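Local atomic coordinates of cytosolic phospholipase A2 delta (Homo sapiens, PDB entry 5IZ5), a protein that hydrolyses the sn-2 ester of membrane glycerophospholipids in a calcium-dependent manner, releasing a fatty acid and a lysophospholipid, with a preference for linoleate at that position. Residues Asp743-Ala746 with Pro747-Arg751; Ser789-Asn792 with Val793-Gln797; His214-Ala217 with Ala218-Thr221. The protein carries 3 engineered substitutions. All coordinates share one frame; numbering follows the deposited sequence.

Interaction 1. Residues Asp743-Ala746 with Pro747-Arg751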
loop_
_atom_site.group_PDB
_atom_site.type_symbol
_atom_site.label_atom_id
_atom_site.label_comp_id
_atom_site.label_asym_id
_atom_site.label_seq_id
_atom_site.Cartn_x
_atom_site.Cartn_y
_atom_site.Cartn_z
ATOM N N ASP B 743 -6.592 -42.469 3.444
ATOM C CA ASP B 743 -6.285 -43.878 3.164
ATOM C C ASP B 743 -4.835 -44.098 2.743
ATOM O O ASP B 743 -4.241 -45.121 3.089
ATOM C CB ASP B 743 -7.194 -44.422 2.055
ATOM C CG ASP B 743 -8.661 -44.179 2.321
ATOM O OD1 ASP B 743 -9.098 -44.362 3.477
ATOM O OD2 ASP B 743 -9.376 -43.805 1.367
ATOM N N HIS B 744 -4.270 -43.143 2.001
ATOM C CA HIS B 744 -3.002 -43.344 1.300
ATOM C C HIS B 744 -1.862 -42.545 1.917
ATOM O O HIS B 744 -2.007 -41.357 2.184
ATOM C CB HIS B 744 -3.152 -42.952 -0.174
ATOM C CG HIS B 744 -4.306 -43.616 -0.849
ATOM N ND1 HIS B 744 -5.609 -43.293 -0.549
ATOM C CD2 HIS B 744 -4.365 -44.584 -1.794
ATOM C CE1 HIS B 744 -6.425 -44.033 -1.279
ATOM N NE2 HIS B 744 -5.695 -44.824 -2.045
ATOM N N SER B 745 -0.728 -43.207 2.128
ATOM C CA SER B 745 0.478 -42.557 2.640
ATOM C C SER B 745 1.284 -41.908 1.524
ATOM O O SER B 745 2.175 -41.104 1.786
ATOM C CB SER B 745 1.368 -43.582 3.335
ATOM O OG SER B 745 1.901 -44.504 2.399
ATOM N N ALA B 746 0.998 -42.303 0.289
ATOM C CA ALA B 746 1.656 -41.744 -0.882
ATOM C C ALA B 746 0.755 -41.973 -2.088
ATOM O O ALA B 746 -0.152 -42.804 -2.030
ATOM C CB ALA B 746 3.016 -42.395 -1.088
ATOM N N PRO B 747 0.973 -41.216 -3.175
ATOM C CA PRO B 747 0.146 -41.349 -4.374
ATOM C C PRO B 747 0.006 -42.813 -4.828
ATOM O O PRO B 747 0.999 -43.452 -5.192
ATOM C CB PRO B 747 0.902 -40.518 -5.418
ATOM C CG PRO B 747 1.711 -39.535 -4.634
ATOM C CD PRO B 747 1.892 -40.067 -3.251
ATOM N N GLY B 748 -1.219 -43.333 -4.771
ATOM C CA GLY B 748 -1.507 -44.708 -5.168
ATOM C C GLY B 748 -1.001 -45.766 -4.203
ATOM O O GLY B 748 -0.894 -46.933 -4.575
ATOM N N VAL B 749 -0.701 -45.375 -2.965
ATOM C CA VAL B 749 -0.151 -46.294 -1.965
ATOM C C VAL B 749 -1.035 -46.330 -0.720
ATOM O O VAL B 749 -1.106 -45.352 0.018
ATOM C CB VAL B 749 1.279 -45.880 -1.551
ATOM C CG1 VAL B 749 1.802 -46.773 -0.431
ATOM C CG2 VAL B 749 2.216 -45.914 -2.752
ATOM N N GLN B 750 -1.680 -47.471 -0.481
ATOM C CA GLN B 750 -2.519 -47.680 0.707
ATOM C C GLN B 750 -1.625 -47.692 1.938
ATOM O O GLN B 750 -0.409 -47.856 1.816
ATOM C CB GLN B 750 -3.251 -49.021 0.620
ATOM C CG GLN B 750 -4.179 -49.182 -0.579
ATOM C CD GLN B 750 -5.482 -48.408 -0.457
ATOM O OE1 GLN B 750 -6.020 -47.931 -1.458
ATOM N NE2 GLN B 750 -6.004 -48.290 0.761
ATOM N N ARG B 751 -2.207 -47.550 3.125
ATOM C CA ARG B 751 -1.376 -47.495 4.322
ATOM C C ARG B 751 -1.653 -48.560 5.382
ATOM O O ARG B 751 -2.804 -48.845 5.715
ATOM C CB ARG B 751 -1.414 -46.091 4.937
ATOM C CG ARG B 751 -0.182 -45.733 5.771
ATOM C CD ARG B 751 1.076 -46.509 5.367
ATOM N NE ARG B 751 2.342 -45.894 5.756
ATOM C CZ ARG B 751 3.497 -46.553 5.865
ATOM N NH1 ARG B 751 3.563 -47.869 5.654
ATOM N NH2 ARG B 751 4.598 -45.896 6.221
#
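A746 and V749 face each other as the ends of a type II beta turn that closes a short antiparallel hairpin, and H744 and P747 pack it on helix 779-794 of the PLA2c region. P747 and G748 fill the two middle positions of the turn: the proline ring already restricts phi to the value the first requires, and glycine readily takes the positive phi of the second. Two backbone hydrogen bonds hold the chain together here. V749 N donates to A746 O at 2.8 Å. The bond from S745 N to V749 O is weak, bent to 131° at the hydrogen. S745 is the extra residue of a beta bulge, which shifts the register between the H744–Q750 and A746–V749 pairs, and V749 O also takes a CA-H···O contact from H744 CA at 3.0 Å.

Apolar contact is modest. A746 CB lies 3.9 Å from V749 CB; alanine and beta-branched valine suit neighbouring places on one face of a paired strand.

Among the polar side chains, H744 and Q750 run side by side and point the same way, with ring and amide planes 60° apart and H744 NE2 3.2 Å from Q750 OE1. The imidazole's other nitrogen, ND1, is hydrogen-bonded to S740 O. R751, long enough to reach beyond the hairpin, forms a salt bridge with E755, and its side chain lies about 3 Å from a sulfate ion, probably from the crystallisation liquor. A bend at chi2 (25°) takes its chain alongside the small serine, leaving R751 NE 3.5 Å from S745 CB.

Interaction 2. Residues Ser789-Asn792 with Val793-Gln797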
loop_
_atom_site.group_PDB
_atom_site.type_symbol
_atom_site.label_atom_id
_atom_site.label_comp_id
_atom_site.label_asym_id
_atom_site.label_seq_id
_atom_site.Cartn_x
_atom_site.Cartn_y
_atom_site.Cartn_z
ATOM N N SER B 789 -0.569 -31.675 2.704
ATOM C CA SER B 789 -0.387 -30.675 1.657
ATOM C C SER B 789 0.539 -31.203 0.570
ATOM O O SER B 789 0.246 -31.092 -0.615
ATOM C CB SER B 789 0.181 -29.377 2.250
ATOM O OG SER B 789 -0.636 -28.889 3.297
ATOM N N ASP B 790 1.664 -31.762 0.999
ATOM C CA ASP B 790 2.621 -32.404 0.105
ATOM C C ASP B 790 1.938 -33.475 -0.751
ATOM O O ASP B 790 2.067 -33.487 -1.976
ATOM C CB ASP B 790 3.746 -33.020 0.944
ATOM C CG ASP B 790 4.790 -33.734 0.110
ATOM O OD1 ASP B 790 4.901 -33.466 -1.102
ATOM O OD2 ASP B 790 5.516 -34.564 0.685
ATOM N N TYR B 791 1.196 -34.355 -0.091
ATOM C CA TYR B 791 0.489 -35.435 -0.767
ATOM C C TYR B 791 -0.502 -34.917 -1.808
ATOM O O TYR B 791 -0.505 -35.383 -2.948
ATOM C CB TYR B 791 -0.237 -36.306 0.257
ATOM C CG TYR B 791 -1.134 -37.340 -0.366
ATOM C CD1 TYR B 791 -0.664 -38.618 -0.656
ATOM C CD2 TYR B 791 -2.454 -37.041 -0.661
ATOM C CE1 TYR B 791 -1.491 -39.568 -1.230
ATOM C CE2 TYR B 791 -3.282 -37.979 -1.231
ATOM C CZ TYR B 791 -2.800 -39.243 -1.515
ATOM O OH TYR B 791 -3.629 -40.183 -2.084
ATOM N N ASN B 792 -1.339 -33.960 -1.412
ATOM C CA ASN B 792 -2.372 -33.409 -2.300
ATOM C C ASN B 792 -1.830 -32.855 -3.605
ATOM O O ASN B 792 -2.498 -32.920 -4.633
ATOM C CB ASN B 792 -3.174 -32.312 -1.600
ATOM C CG ASN B 792 -4.123 -32.857 -0.559
ATOM O OD1 ASN B 792 -4.181 -34.065 -0.325
ATOM N ND2 ASN B 792 -4.884 -31.971 0.064
ATOM N N VAL B 793 -0.627 -32.300 -3.566
ATOM C CA VAL B 793 0.005 -31.810 -4.785
ATOM C C VAL B 793 0.637 -32.968 -5.568
ATOM O O VAL B 793 0.468 -33.053 -6.782
ATOM C CB VAL B 793 1.028 -30.697 -4.479
ATOM C CG1 VAL B 793 1.921 -30.420 -5.682
ATOM C CG2 VAL B 793 0.293 -29.429 -4.069
ATOM N N GLN B 794 1.350 -33.856 -4.880
ATOM C CA GLN B 794 1.973 -35.009 -5.547
ATOM C C GLN B 794 0.952 -35.879 -6.279
ATOM O O GLN B 794 1.136 -36.216 -7.443
ATOM C CB GLN B 794 2.790 -35.846 -4.564
ATOM C CG GLN B 794 4.201 -35.316 -4.376
ATOM C CD GLN B 794 4.993 -36.093 -3.346
ATOM O OE1 GLN B 794 4.469 -36.985 -2.681
ATOM N NE2 GLN B 794 6.266 -35.752 -3.205
ATOM N N THR B 795 -0.146 -36.202 -5.607
ATOM C CA THR B 795 -1.223 -36.968 -6.237
ATOM C C THR B 795 -1.879 -36.252 -7.425
ATOM O O THR B 795 -2.612 -36.873 -8.179
ATOM C CB THR B 795 -2.319 -37.328 -5.230
ATOM O OG1 THR B 795 -3.051 -38.464 -5.713
ATOM C CG2 THR B 795 -3.255 -36.161 -5.045
ATOM N N SER B 796 -1.651 -34.948 -7.566
ATOM C CA SER B 796 -2.205 -34.179 -8.680
ATOM C C SER B 796 -1.180 -33.958 -9.788
ATOM O O SER B 796 -1.416 -33.164 -10.703
ATOM C CB SER B 796 -2.697 -32.821 -8.174
ATOM O OG SER B 796 -3.532 -32.975 -7.049
ATOM N N GLN B 797 -0.049 -34.658 -9.709
ATOM C CA GLN B 797 1.038 -34.486 -10.668
ATOM C C GLN B 797 0.528 -34.519 -12.101
ATOM O O GLN B 797 0.892 -33.664 -12.909
ATOM C CB GLN B 797 2.098 -35.570 -10.474
ATOM C CG GLN B 797 3.276 -35.451 -11.424
ATOM C CD GLN B 797 4.313 -36.543 -11.221
ATOM O OE1 GLN B 797 4.034 -37.583 -10.626
ATOM N NE2 GLN B 797 5.522 -36.305 -11.713
#
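T795 lays its CB over one face of the Y791 ring, offset toward the rim and 4.2 Å from Y791 CE2. The phenol itself is turned to other partners: its OH is hydrogen-bonded to S740, and F741 meets the ring with planes about 55° apart. In T795 the hydroxyl stands opposite the backbone N (chi1 -158°), which turns the methyl back to the helix, where T795 CG2 rests 3.4 Å from N792 O. A beta-branched residue suits the place: its CB covers the ring while its methyl packs on the backbone.

Backbone bonds run through this part of the helix. Q794 N donates to D790 O at 3.0 Å, and T795 N reaches Y791 O at 2.8 Å in a nearly straight bond. At the next residue a side chain takes over: S796 OG donates to N792 O at 2.6 Å, almost in line with the C=O. Serine's short hydroxyl can satisfy a buried carbonyl in the turn that joins the two helices.

D790 and Q794 lie one turn apart, carboxylate and amide planes 62° from each other; D790 OD1 is 3.4 Å from Q794 NE2, but the angle is poor for a hydrogen bond. The other oxygen, D790 OD2, has a long, weak ion pair with K351. V793, branched and apolar, packs on H345 and A348 of helix 335-351, which begins at substrate-binding G335, right after G334. S796 holds the N-cap position of helix 797-810, but its hydroxyl points back to the preceding helix and makes no capping bond. The type I turn from Q794 to Q797 is thus a tight link between two consecutive helices in the alpha/beta catalytic domain.

Interaction 3. Residues His214-Ala217 with Ala218-Thr221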
loop_
_atom_site.group_PDB
_atom_site.type_symbol
_atom_site.label_atom_id
_atom_site.label_comp_id
_atom_site.label_asym_id
_atom_site.label_seq_id
_atom_site.Cartn_x
_atom_site.Cartn_y
_atom_site.Cartn_z
ATOM N N HIS B 214 11.518 22.960 -1.317
ATOM C CA HIS B 214 11.073 22.413 -2.586
ATOM C C HIS B 214 9.669 22.903 -2.856
ATOM O O HIS B 214 8.805 22.842 -1.976
ATOM C CB HIS B 214 11.079 20.894 -2.535
ATOM C CG HIS B 214 12.414 20.302 -2.217
ATOM N ND1 HIS B 214 12.886 20.187 -0.927
ATOM C CD2 HIS B 214 13.374 19.780 -3.015
ATOM C CE1 HIS B 214 14.077 19.617 -0.943
ATOM N NE2 HIS B 214 14.398 19.362 -2.198
ATOM N N TYR B 215 9.433 23.387 -4.072
ATOM C CA TYR B 215 8.139 23.935 -4.430
ATOM C C TYR B 215 7.957 23.905 -5.939
ATOM O O TYR B 215 8.918 23.879 -6.703
ATOM C CB TYR B 215 8.014 25.374 -3.913
ATOM C CG TYR B 215 9.088 26.283 -4.446
ATOM C CD1 TYR B 215 8.811 27.198 -5.459
ATOM C CD2 TYR B 215 10.386 26.206 -3.957
ATOM C CE1 TYR B 215 9.807 28.021 -5.962
ATOM C CE2 TYR B 215 11.381 27.017 -4.449
ATOM C CZ TYR B 215 11.087 27.921 -5.447
ATOM O OH TYR B 215 12.077 28.726 -5.923
ATOM N N MET B 216 6.705 23.911 -6.359
ATOM C CA MET B 216 6.377 23.889 -7.770
ATOM C C MET B 216 6.826 25.154 -8.492
ATOM O O MET B 216 6.546 26.271 -8.044
ATOM C CB MET B 216 4.879 23.747 -7.937
ATOM C CG MET B 216 4.371 22.326 -7.799
ATOM S SD MET B 216 2.580 22.285 -7.728
ATOM C CE MET B 216 2.134 23.245 -9.142
ATOM N N ALA B 217 7.484 24.963 -9.635
ATOM C CA ALA B 217 7.933 26.074 -10.475
ATOM C C ALA B 217 6.757 26.929 -10.952
ATOM O O ALA B 217 6.912 28.129 -11.154
ATOM C CB ALA B 217 8.717 25.550 -11.669
ATOM N N ALA B 218 5.583 26.319 -11.108
ATOM C CA ALA B 218 4.387 27.036 -11.564
ATOM C C ALA B 218 3.731 27.969 -10.542
ATOM O O ALA B 218 2.801 28.702 -10.890
ATOM C CB ALA B 218 3.354 26.045 -12.082
ATOM N N LEU B 219 4.182 27.950 -9.294
ATOM C CA LEU B 219 3.600 28.844 -8.285
ATOM C C LEU B 219 4.063 30.292 -8.450
ATOM O O LEU B 219 5.214 30.552 -8.788
ATOM C CB LEU B 219 3.973 28.404 -6.864
ATOM C CG LEU B 219 3.059 27.556 -5.968
ATOM C CD1 LEU B 219 2.083 26.721 -6.778
ATOM C CD2 LEU B 219 3.865 26.674 -5.019
ATOM N N GLU B 220 3.156 31.228 -8.189
ATOM C CA GLU B 220 3.545 32.587 -7.851
ATOM C C GLU B 220 3.509 32.672 -6.340
ATOM O O GLU B 220 2.440 32.596 -5.731
ATOM C CB GLU B 220 2.601 33.621 -8.445
ATOM C CG GLU B 220 2.888 35.030 -7.950
ATOM C CD GLU B 220 2.064 36.075 -8.670
ATOM O OE1 GLU B 220 0.845 35.860 -8.840
ATOM O OE2 GLU B 220 2.636 37.116 -9.058
ATOM N N THR B 221 4.681 32.815 -5.739
ATOM C CA THR B 221 4.782 32.830 -4.298
ATOM C C THR B 221 6.005 33.653 -3.883
ATOM O O THR B 221 6.551 34.408 -4.685
ATOM C CB THR B 221 4.810 31.379 -3.751
ATOM O OG1 THR B 221 4.776 31.401 -2.326
ATOM C CG2 THR B 221 6.043 30.603 -4.234
HETATM O O HOH W 1 7.374 29.073 -8.064
#
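Y215 meets L219 through its CB, 4.5 Å from L219 CD2, rather than through a face of its ring; at the edge of that ring, in its plane, sits an ordered water. This water is hydrogen-bonded to M216 O at 2.9 Å and to L219 O at 2.7 Å, although other acceptors nearby compete for its two protons. It bridges the two ends of a type I beta turn running from M216 to L219. The turn's own bond, from L219 N to M216 O, is 3.2 Å long and fairly straight at the hydrogen (166°).

Methionine is flexible enough to follow the corner. The chain of M216 bends at chi3 (51°), bringing its terminal methyl CE to 4.2 Å from both A218 CB and L219 CD1. Alanines at A217 and A218 are small enough for the buried bend.

The corner links strand 210-216, paired with strand 160-172, to strand 221-228 of a second sheet, as expected in the beta sandwich of a C2-type domain. A217 and A218 touch strand 160-172, Y215 packs on L193 and L248 of the second sheet, and M216 reaches M512 of the catalytic part.

Along the chain interaction 3 comes first, then interaction 1, then interaction 2. Interactions 1 and 2 are neighbours in the catalytic part, their centres 11 Å apart: the exposed hairpin rests on helix 779-794, with H744 CB 3.4 Å from Y791 OH and P747 CG 3.8 Å from Q794 CB. The buried helix end thus stands between this surface loop and helix 335-351, which leads back toward the substrate-binding glycines. Interaction 3 lies across the chain's centre in a C2-type domain, its centre 72 Å from that of interaction 1 and 61 Å from that of interaction 2. Two of the contacts thus belong to the catalytic part and one to a C2-type domain of the same phospholipase.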